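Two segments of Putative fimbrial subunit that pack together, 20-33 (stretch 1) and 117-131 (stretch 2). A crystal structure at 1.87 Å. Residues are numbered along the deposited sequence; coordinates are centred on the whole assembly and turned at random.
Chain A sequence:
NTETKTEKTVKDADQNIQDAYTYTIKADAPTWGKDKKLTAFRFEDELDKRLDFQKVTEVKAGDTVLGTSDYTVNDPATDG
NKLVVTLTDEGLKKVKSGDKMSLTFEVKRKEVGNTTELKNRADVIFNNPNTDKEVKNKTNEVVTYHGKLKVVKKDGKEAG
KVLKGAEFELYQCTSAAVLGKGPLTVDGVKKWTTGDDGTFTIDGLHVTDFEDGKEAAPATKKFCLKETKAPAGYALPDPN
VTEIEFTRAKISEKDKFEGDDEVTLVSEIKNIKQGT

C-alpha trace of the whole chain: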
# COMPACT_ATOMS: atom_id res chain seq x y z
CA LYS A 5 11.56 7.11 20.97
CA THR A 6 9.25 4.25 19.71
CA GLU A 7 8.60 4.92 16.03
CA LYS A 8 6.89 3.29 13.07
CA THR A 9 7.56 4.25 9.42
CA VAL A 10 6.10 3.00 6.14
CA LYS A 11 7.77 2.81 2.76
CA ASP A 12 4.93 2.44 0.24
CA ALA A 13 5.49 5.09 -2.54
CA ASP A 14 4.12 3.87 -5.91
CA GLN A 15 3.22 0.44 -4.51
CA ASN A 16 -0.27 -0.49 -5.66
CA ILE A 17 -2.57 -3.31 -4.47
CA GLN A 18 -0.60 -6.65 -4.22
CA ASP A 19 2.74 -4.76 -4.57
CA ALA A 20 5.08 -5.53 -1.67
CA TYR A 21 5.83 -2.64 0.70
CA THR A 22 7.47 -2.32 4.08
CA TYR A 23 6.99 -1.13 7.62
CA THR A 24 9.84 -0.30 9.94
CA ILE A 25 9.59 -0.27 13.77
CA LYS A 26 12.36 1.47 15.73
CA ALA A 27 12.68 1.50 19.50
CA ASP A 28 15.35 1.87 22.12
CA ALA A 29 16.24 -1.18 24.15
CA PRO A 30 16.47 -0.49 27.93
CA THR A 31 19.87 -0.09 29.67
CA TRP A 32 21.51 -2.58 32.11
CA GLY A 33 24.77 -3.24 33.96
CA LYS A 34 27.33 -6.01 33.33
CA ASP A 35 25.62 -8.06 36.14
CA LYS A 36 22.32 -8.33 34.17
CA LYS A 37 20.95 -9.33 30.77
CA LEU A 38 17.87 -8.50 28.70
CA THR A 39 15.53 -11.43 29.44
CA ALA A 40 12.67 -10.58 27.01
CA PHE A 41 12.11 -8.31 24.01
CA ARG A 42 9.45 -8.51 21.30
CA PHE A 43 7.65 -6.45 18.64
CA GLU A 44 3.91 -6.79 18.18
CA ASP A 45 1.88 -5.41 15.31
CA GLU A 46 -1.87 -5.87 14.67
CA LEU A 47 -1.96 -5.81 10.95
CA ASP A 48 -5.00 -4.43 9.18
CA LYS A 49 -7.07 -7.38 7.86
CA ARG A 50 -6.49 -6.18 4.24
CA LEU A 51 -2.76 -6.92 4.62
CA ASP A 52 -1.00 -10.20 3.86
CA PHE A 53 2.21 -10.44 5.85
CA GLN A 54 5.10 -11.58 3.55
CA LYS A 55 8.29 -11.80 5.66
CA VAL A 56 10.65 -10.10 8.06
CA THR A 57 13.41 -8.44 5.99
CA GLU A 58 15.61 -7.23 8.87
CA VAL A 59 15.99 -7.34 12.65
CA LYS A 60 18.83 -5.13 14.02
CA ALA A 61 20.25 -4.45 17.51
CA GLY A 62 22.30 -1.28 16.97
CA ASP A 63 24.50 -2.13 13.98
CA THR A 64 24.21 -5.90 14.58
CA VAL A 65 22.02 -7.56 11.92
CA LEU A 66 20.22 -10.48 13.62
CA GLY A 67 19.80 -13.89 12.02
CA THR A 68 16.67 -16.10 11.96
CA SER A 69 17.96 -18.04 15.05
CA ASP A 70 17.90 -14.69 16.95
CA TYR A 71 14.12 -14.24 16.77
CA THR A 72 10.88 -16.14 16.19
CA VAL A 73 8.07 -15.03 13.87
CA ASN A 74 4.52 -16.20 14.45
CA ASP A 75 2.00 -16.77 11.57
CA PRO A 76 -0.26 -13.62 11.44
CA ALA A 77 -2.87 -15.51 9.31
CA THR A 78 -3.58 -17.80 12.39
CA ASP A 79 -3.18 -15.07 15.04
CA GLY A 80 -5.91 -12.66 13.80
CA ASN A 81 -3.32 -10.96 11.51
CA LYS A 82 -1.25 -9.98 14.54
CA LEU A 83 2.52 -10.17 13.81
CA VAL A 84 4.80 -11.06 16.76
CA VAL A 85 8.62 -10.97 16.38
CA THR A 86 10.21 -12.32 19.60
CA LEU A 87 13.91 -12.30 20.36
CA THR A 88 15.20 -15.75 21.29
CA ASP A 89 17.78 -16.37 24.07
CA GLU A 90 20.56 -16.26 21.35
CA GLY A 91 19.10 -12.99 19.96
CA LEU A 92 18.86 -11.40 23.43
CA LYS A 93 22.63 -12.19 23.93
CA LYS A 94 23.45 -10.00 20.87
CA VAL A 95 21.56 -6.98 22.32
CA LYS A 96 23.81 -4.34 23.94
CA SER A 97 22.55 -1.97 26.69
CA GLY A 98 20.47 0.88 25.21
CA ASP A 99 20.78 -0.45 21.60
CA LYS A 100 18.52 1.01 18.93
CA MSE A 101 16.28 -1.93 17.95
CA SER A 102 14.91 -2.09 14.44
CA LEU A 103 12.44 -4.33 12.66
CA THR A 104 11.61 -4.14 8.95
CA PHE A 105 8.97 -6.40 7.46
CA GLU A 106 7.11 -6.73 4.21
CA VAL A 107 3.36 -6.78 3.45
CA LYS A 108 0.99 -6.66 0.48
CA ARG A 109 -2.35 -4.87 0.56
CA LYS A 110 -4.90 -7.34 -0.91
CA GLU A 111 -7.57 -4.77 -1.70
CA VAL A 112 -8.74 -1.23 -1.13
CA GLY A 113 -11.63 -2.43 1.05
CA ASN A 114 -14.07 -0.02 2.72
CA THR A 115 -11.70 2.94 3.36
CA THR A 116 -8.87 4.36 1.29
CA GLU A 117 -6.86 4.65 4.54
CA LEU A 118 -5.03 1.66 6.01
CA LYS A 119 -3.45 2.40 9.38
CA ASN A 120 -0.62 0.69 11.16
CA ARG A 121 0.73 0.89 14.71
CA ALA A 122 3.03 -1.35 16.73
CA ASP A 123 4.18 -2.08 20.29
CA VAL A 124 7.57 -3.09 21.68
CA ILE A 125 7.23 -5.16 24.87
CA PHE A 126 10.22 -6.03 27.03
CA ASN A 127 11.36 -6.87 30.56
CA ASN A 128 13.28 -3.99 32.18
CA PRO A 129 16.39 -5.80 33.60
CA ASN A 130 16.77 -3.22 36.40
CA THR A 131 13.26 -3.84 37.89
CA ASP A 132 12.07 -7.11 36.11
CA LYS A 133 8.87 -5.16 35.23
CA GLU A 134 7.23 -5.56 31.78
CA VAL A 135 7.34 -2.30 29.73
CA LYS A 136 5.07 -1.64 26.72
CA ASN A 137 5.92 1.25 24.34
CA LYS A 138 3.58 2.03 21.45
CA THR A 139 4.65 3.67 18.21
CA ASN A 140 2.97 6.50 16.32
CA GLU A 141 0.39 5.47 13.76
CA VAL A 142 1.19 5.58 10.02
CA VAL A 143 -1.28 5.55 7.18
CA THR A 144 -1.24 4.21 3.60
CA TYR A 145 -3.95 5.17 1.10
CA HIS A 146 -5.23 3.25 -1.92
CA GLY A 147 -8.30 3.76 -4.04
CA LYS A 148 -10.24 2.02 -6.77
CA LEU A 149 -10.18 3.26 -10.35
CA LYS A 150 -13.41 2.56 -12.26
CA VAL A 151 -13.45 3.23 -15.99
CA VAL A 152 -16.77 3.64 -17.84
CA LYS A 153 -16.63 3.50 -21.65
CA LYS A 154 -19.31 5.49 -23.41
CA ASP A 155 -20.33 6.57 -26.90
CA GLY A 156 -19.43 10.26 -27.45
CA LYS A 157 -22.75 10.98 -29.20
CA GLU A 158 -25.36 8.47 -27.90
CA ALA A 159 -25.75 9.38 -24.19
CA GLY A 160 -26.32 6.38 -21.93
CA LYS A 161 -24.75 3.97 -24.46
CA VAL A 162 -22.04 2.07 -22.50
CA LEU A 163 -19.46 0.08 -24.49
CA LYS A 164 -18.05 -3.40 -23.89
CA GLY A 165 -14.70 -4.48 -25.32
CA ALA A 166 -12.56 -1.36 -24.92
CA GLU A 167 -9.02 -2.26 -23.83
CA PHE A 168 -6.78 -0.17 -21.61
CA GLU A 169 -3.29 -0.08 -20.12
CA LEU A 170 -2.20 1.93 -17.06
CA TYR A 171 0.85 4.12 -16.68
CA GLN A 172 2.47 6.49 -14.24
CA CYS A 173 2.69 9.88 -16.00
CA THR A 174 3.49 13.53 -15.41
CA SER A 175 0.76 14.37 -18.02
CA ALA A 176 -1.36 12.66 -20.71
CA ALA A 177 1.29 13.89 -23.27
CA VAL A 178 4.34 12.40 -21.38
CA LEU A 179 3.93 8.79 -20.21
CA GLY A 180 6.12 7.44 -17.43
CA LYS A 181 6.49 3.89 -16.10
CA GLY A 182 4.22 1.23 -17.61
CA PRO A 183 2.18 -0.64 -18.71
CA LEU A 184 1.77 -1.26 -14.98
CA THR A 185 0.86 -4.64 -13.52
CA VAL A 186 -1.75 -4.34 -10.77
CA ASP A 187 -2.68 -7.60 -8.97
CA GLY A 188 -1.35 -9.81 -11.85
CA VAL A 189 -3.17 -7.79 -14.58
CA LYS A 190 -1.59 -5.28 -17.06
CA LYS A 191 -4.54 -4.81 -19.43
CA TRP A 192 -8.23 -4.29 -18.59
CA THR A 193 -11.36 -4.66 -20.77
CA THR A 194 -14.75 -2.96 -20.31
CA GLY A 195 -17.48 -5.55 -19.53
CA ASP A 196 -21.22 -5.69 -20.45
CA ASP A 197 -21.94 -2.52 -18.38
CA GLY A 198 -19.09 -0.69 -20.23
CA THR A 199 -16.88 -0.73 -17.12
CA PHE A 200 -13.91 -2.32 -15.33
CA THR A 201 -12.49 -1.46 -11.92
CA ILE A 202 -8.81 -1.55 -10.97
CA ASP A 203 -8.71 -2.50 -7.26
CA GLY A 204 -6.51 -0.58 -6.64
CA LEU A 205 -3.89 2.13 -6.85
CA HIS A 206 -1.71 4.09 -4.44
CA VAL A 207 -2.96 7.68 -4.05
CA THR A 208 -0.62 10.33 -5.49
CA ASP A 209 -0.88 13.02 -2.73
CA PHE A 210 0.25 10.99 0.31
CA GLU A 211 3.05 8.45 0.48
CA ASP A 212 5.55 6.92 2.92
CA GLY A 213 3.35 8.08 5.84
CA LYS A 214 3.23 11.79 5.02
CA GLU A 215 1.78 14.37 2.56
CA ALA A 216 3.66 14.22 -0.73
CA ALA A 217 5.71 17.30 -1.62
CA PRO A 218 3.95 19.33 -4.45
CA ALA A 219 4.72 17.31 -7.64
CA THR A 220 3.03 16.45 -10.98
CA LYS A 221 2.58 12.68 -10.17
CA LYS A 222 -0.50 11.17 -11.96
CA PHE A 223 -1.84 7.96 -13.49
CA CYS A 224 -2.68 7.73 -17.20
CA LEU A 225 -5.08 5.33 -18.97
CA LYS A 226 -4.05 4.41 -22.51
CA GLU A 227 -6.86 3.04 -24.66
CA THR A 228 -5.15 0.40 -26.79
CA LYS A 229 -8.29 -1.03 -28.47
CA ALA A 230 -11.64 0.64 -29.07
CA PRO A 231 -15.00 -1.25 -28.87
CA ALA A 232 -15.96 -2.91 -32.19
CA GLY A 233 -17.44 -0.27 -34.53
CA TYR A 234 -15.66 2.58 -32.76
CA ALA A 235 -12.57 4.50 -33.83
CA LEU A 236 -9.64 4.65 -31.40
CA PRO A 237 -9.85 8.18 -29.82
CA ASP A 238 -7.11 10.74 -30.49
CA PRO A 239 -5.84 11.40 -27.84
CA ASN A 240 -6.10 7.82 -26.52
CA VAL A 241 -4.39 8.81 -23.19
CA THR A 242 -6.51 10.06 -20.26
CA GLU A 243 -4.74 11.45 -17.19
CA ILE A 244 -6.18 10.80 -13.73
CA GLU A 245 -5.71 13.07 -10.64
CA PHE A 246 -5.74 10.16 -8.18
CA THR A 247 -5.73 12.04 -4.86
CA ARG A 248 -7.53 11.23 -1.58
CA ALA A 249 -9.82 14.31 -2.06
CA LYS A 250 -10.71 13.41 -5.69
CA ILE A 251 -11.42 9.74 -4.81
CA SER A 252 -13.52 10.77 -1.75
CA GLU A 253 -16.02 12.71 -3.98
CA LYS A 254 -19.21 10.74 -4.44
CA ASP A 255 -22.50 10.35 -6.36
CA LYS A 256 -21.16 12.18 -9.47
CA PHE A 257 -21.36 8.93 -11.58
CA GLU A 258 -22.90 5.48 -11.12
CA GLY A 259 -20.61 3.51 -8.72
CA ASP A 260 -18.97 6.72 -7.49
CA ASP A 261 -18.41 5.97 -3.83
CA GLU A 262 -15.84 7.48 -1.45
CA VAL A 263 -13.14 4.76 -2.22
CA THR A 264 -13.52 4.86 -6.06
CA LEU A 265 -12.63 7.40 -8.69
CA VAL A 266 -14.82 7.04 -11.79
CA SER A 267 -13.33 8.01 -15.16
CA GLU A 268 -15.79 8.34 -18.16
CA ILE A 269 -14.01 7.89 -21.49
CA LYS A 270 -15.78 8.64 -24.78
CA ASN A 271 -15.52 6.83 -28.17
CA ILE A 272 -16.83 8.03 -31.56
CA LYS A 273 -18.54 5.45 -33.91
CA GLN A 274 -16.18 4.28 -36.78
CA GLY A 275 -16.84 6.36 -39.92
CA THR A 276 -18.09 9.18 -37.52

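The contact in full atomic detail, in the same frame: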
# COMPACT_ATOMS: atom_id res chain seq x y z
N ALA A 20 4.46 -5.45 -3.00
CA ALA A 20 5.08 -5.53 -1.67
C ALA A 20 5.53 -4.16 -1.18
O ALA A 20 6.09 -3.37 -1.95
CB ALA A 20 6.27 -6.46 -1.70
N TYR A 21 5.30 -3.88 0.11
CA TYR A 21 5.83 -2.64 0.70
C TYR A 21 6.26 -2.95 2.12
O TYR A 21 6.01 -4.05 2.59
CB TYR A 21 4.89 -1.44 0.57
CG TYR A 21 3.65 -1.46 1.43
CD1 TYR A 21 3.66 -0.93 2.72
CD2 TYR A 21 2.43 -1.90 0.92
CE1 TYR A 21 2.51 -0.87 3.50
CE2 TYR A 21 1.27 -1.86 1.69
CZ TYR A 21 1.31 -1.34 2.97
OH TYR A 21 0.18 -1.29 3.76
N THR A 22 6.93 -2.01 2.77
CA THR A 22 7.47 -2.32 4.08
C THR A 22 7.08 -1.35 5.15
O THR A 22 6.74 -0.19 4.88
CB THR A 22 9.04 -2.39 4.04
OG1 THR A 22 9.59 -1.14 3.62
CG2 THR A 22 9.58 -3.54 3.16
N TYR A 23 7.09 -1.88 6.38
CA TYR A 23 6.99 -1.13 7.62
C TYR A 23 8.29 -1.26 8.34
O TYR A 23 8.89 -2.33 8.32
CB TYR A 23 5.86 -1.62 8.53
CG TYR A 23 4.49 -1.34 7.97
CD1 TYR A 23 4.01 -0.03 7.88
CD2 TYR A 23 3.64 -2.38 7.60
CE1 TYR A 23 2.72 0.23 7.41
CE2 TYR A 23 2.36 -2.12 7.11
CZ TYR A 23 1.90 -0.82 7.03
OH TYR A 23 0.64 -0.58 6.55
N THR A 24 8.66 -0.21 9.08
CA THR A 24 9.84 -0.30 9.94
C THR A 24 9.44 0.17 11.34
O THR A 24 8.76 1.19 11.48
CB THR A 24 11.06 0.49 9.37
OG1 THR A 24 11.50 -0.17 8.18
CG2 THR A 24 12.24 0.53 10.38
N ILE A 25 9.86 -0.59 12.36
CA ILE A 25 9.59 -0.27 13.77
C ILE A 25 10.93 -0.07 14.44
O ILE A 25 11.79 -0.97 14.40
CB ILE A 25 8.72 -1.34 14.48
CG1 ILE A 25 7.37 -1.55 13.72
CG2 ILE A 25 8.46 -0.93 15.97
CD1 ILE A 25 6.81 -2.96 13.93
N LYS A 26 11.11 1.11 15.04
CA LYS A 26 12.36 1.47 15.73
C LYS A 26 12.04 1.80 17.17
O LYS A 26 11.03 2.47 17.48
CB LYS A 26 13.07 2.64 15.04
CG LYS A 26 13.63 2.26 13.66
CD LYS A 26 14.70 3.22 13.15
CE LYS A 26 15.05 2.97 11.69
NZ LYS A 26 15.80 1.70 11.46
N ALA A 27 12.88 1.30 18.07
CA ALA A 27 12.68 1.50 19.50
C ALA A 27 13.99 1.33 20.23
O ALA A 27 14.81 0.51 19.83
CB ALA A 27 11.66 0.50 20.02
N ASP A 28 14.16 2.05 21.33
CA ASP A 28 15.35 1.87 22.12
C ASP A 28 15.19 0.70 23.06
O ASP A 28 14.13 0.54 23.68
CB ASP A 28 15.68 3.14 22.93
CG ASP A 28 15.98 4.34 22.06
OD1 ASP A 28 16.89 4.25 21.21
OD2 ASP A 28 15.30 5.38 22.23
N ALA A 29 16.23 -0.13 23.16
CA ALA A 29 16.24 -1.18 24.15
C ALA A 29 16.50 -0.51 25.50
O ALA A 29 17.06 0.60 25.52
CB ALA A 29 17.35 -2.18 23.82
N PRO A 30 16.11 -1.12 26.65
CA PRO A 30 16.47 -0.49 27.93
C PRO A 30 17.99 -0.59 28.17
O PRO A 30 18.73 -1.16 27.35
CB PRO A 30 15.66 -1.31 28.95
CG PRO A 30 15.58 -2.69 28.32
CD PRO A 30 15.44 -2.42 26.84
N THR A 31 18.46 -0.03 29.29
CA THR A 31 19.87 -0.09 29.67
C THR A 31 20.03 -1.04 30.87
O THR A 31 19.10 -1.21 31.64
CB THR A 31 20.44 1.30 29.98
OG1 THR A 31 19.66 1.90 31.02
CG2 THR A 31 20.51 2.22 28.74
N TRP A 32 21.22 -1.66 31.01
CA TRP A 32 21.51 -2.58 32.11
C TRP A 32 23.01 -2.73 32.30
O TRP A 32 23.79 -2.58 31.34
CB TRP A 32 20.85 -3.97 31.91
CG TRP A 32 21.37 -4.74 30.73
CD1 TRP A 32 22.39 -5.64 30.72
CD2 TRP A 32 20.88 -4.67 29.38
NE1 TRP A 32 22.56 -6.16 29.46
CE2 TRP A 32 21.65 -5.57 28.61
CE3 TRP A 32 19.86 -3.94 28.75
CZ2 TRP A 32 21.43 -5.77 27.25
CZ3 TRP A 32 19.64 -4.14 27.40
CH2 TRP A 32 20.41 -5.04 26.66
N GLY A 33 23.39 -3.06 33.55
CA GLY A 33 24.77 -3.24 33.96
C GLY A 33 25.32 -4.57 33.50
O GLY A 33 24.57 -5.42 33.00
N GLU A 117 -7.93 4.74 3.54
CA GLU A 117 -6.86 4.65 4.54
C GLU A 117 -6.66 3.25 5.08
O GLU A 117 -7.60 2.50 5.25
CB GLU A 117 -7.08 5.62 5.72
CG GLU A 117 -8.21 5.25 6.67
CD GLU A 117 -8.30 6.09 7.93
OE1 GLU A 117 -7.49 7.03 8.09
OE2 GLU A 117 -9.19 5.80 8.76
N LEU A 118 -5.40 2.91 5.34
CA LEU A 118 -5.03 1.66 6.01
C LEU A 118 -3.98 2.08 7.01
O LEU A 118 -2.89 2.53 6.64
CB LEU A 118 -4.54 0.59 5.00
CG LEU A 118 -4.25 -0.80 5.58
CD1 LEU A 118 -4.38 -1.87 4.49
CD2 LEU A 118 -2.84 -0.85 6.20
N LYS A 119 -4.32 1.97 8.29
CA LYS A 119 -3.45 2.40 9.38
C LYS A 119 -2.61 1.29 9.93
O LYS A 119 -3.00 0.13 9.90
CB LYS A 119 -4.30 3.01 10.52
CG LYS A 119 -5.12 4.21 10.02
CD LYS A 119 -5.98 4.86 11.11
CE LYS A 119 -7.12 4.01 11.56
NZ LYS A 119 -8.14 4.83 12.28
N ASN A 120 -1.46 1.66 10.50
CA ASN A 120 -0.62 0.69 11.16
C ASN A 120 0.01 1.31 12.39
O ASN A 120 0.44 2.45 12.36
CB ASN A 120 0.47 0.09 10.24
CG ASN A 120 1.20 -1.02 10.96
OD1 ASN A 120 0.60 -2.05 11.28
N ARG A 121 0.09 0.53 13.45
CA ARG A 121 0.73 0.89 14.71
C ARG A 121 1.37 -0.36 15.30
O ARG A 121 0.88 -1.47 15.09
CB ARG A 121 -0.33 1.46 15.69
CG ARG A 121 0.28 2.31 16.80
CD ARG A 121 -0.73 2.60 17.91
NE ARG A 121 -1.83 3.46 17.47
CZ ARG A 121 -1.82 4.79 17.56
NH1 ARG A 121 -0.76 5.43 18.05
NH2 ARG A 121 -2.87 5.49 17.15
N ALA A 122 2.41 -0.19 16.10
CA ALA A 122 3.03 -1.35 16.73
C ALA A 122 3.36 -1.06 18.20
O ALA A 122 3.27 0.08 18.65
CB ALA A 122 4.29 -1.74 15.98
N ASP A 123 3.74 -2.10 18.91
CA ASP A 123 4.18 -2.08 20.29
C ASP A 123 5.51 -2.82 20.39
O ASP A 123 5.75 -3.79 19.67
CB ASP A 123 3.15 -2.80 21.20
CG ASP A 123 1.68 -2.50 20.95
OD1 ASP A 123 1.27 -1.36 21.19
OD2 ASP A 123 0.94 -3.44 20.56
N VAL A 124 6.37 -2.38 21.31
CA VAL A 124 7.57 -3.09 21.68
C VAL A 124 7.35 -3.41 23.16
O VAL A 124 6.89 -2.55 23.93
CB VAL A 124 8.93 -2.41 21.34
CG1 VAL A 124 9.01 -2.03 19.86
CG2 VAL A 124 9.22 -1.21 22.23
N ILE A 125 7.49 -4.67 23.51
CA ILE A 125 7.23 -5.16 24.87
C ILE A 125 8.49 -5.86 25.35
O ILE A 125 9.00 -6.77 24.69
CB ILE A 125 5.95 -6.08 24.91
CG1 ILE A 125 4.74 -5.36 24.23
CG2 ILE A 125 5.60 -6.48 26.36
CD1 ILE A 125 3.59 -6.27 23.71
N PHE A 126 9.00 -5.42 26.51
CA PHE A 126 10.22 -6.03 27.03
C PHE A 126 10.23 -6.05 28.55
O PHE A 126 9.48 -5.33 29.19
CB PHE A 126 11.45 -5.26 26.51
CG PHE A 126 11.48 -3.79 26.87
CD1 PHE A 126 12.00 -3.36 28.09
CD2 PHE A 126 11.07 -2.82 25.96
CE1 PHE A 126 12.04 -2.00 28.42
CE2 PHE A 126 11.15 -1.46 26.27
CZ PHE A 126 11.63 -1.06 27.50
N ASN A 127 11.14 -6.84 29.12
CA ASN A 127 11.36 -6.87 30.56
C ASN A 127 12.48 -5.90 30.87
O ASN A 127 13.53 -5.97 30.23
CB ASN A 127 11.71 -8.29 31.05
CG ASN A 127 10.56 -9.28 31.02
OD1 ASN A 127 9.39 -8.92 30.89
ND2 ASN A 127 10.88 -10.56 31.14
N ASN A 128 12.24 -4.94 31.77
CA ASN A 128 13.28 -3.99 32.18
C ASN A 128 14.23 -4.76 33.11
O ASN A 128 13.79 -5.22 34.16
CB ASN A 128 12.67 -2.77 32.86
CG ASN A 128 13.67 -1.66 33.07
OD1 ASN A 128 14.75 -1.86 33.63
ND2 ASN A 128 13.36 -0.47 32.59
N PRO A 129 15.51 -4.98 32.75
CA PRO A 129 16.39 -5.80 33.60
C PRO A 129 16.68 -5.21 34.98
O PRO A 129 17.11 -5.94 35.87
CB PRO A 129 17.68 -5.91 32.80
CG PRO A 129 17.35 -5.48 31.42
CD PRO A 129 16.22 -4.52 31.53
N ASN A 130 16.48 -3.90 35.15
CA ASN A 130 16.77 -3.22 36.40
C ASN A 130 15.68 -3.47 37.45
O ASN A 130 15.99 -3.53 38.64
CB ASN A 130 16.95 -1.72 36.17
CG ASN A 130 17.95 -1.38 35.10
OD1 ASN A 130 19.16 -1.38 35.33
ND2 ASN A 130 17.47 -1.05 33.90
N THR A 131 14.42 -3.67 37.01
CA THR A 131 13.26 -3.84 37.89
C THR A 131 12.48 -5.16 37.68
O THR A 131 11.62 -5.50 38.49
CB THR A 131 12.29 -2.68 37.66
OG1 THR A 131 11.74 -2.80 36.35
CG2 THR A 131 12.96 -1.30 37.80
O HOH W 1 -0.02 2.01 6.70

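The most unusual feature lies at Asn120, whose side chain is bonded covalently to a group elsewhere in the structure while the ring of Tyr23 covers it: Asn120 CG sits over one ring face, and Tyr23 CE1 comes 3.6 Å from Asn120 CB. The flat face of the ring packs against the Asn120 side chain, and its hydroxyl reaches past it to polar partners. Tyr21 OH donates to Tyr23 OH (2.9 Å), and one water joins Tyr23 OH (2.7 Å) to Leu118 O (2.9 Å), while Leu118 CD2 packs 3.5 Å from Tyr23 OH.

No backbone hydrogen bond links the stretches; the strands run roughly the same way, 37° apart for 20-28 and 122-127, and meet through side chains, burying 607 Å² summed over both sides. Alternation sets the rule: Tyr21, Tyr23, Ile25 and Ala27 point toward the partner, as do Leu118, Asn120, Ala122, Val124 and Phe126, all buried. Large meets small where Ile25 CD1 reaches Ala122 CB (3.5 Å), and again where Val124 CG1 meets Ala27 CB (3.7 Å).

Beyond the strand, Pro30 lays its CD over the Phe126 face, 3.9 Å from the ring centroid, a CH-pi contact. Pro129 CB meets Trp32 CB at 3.8 Å. At the exposed margin, Asn130 ND2 donates to Thr31 O (2.8 Å), the sole direct hydrogen bond across.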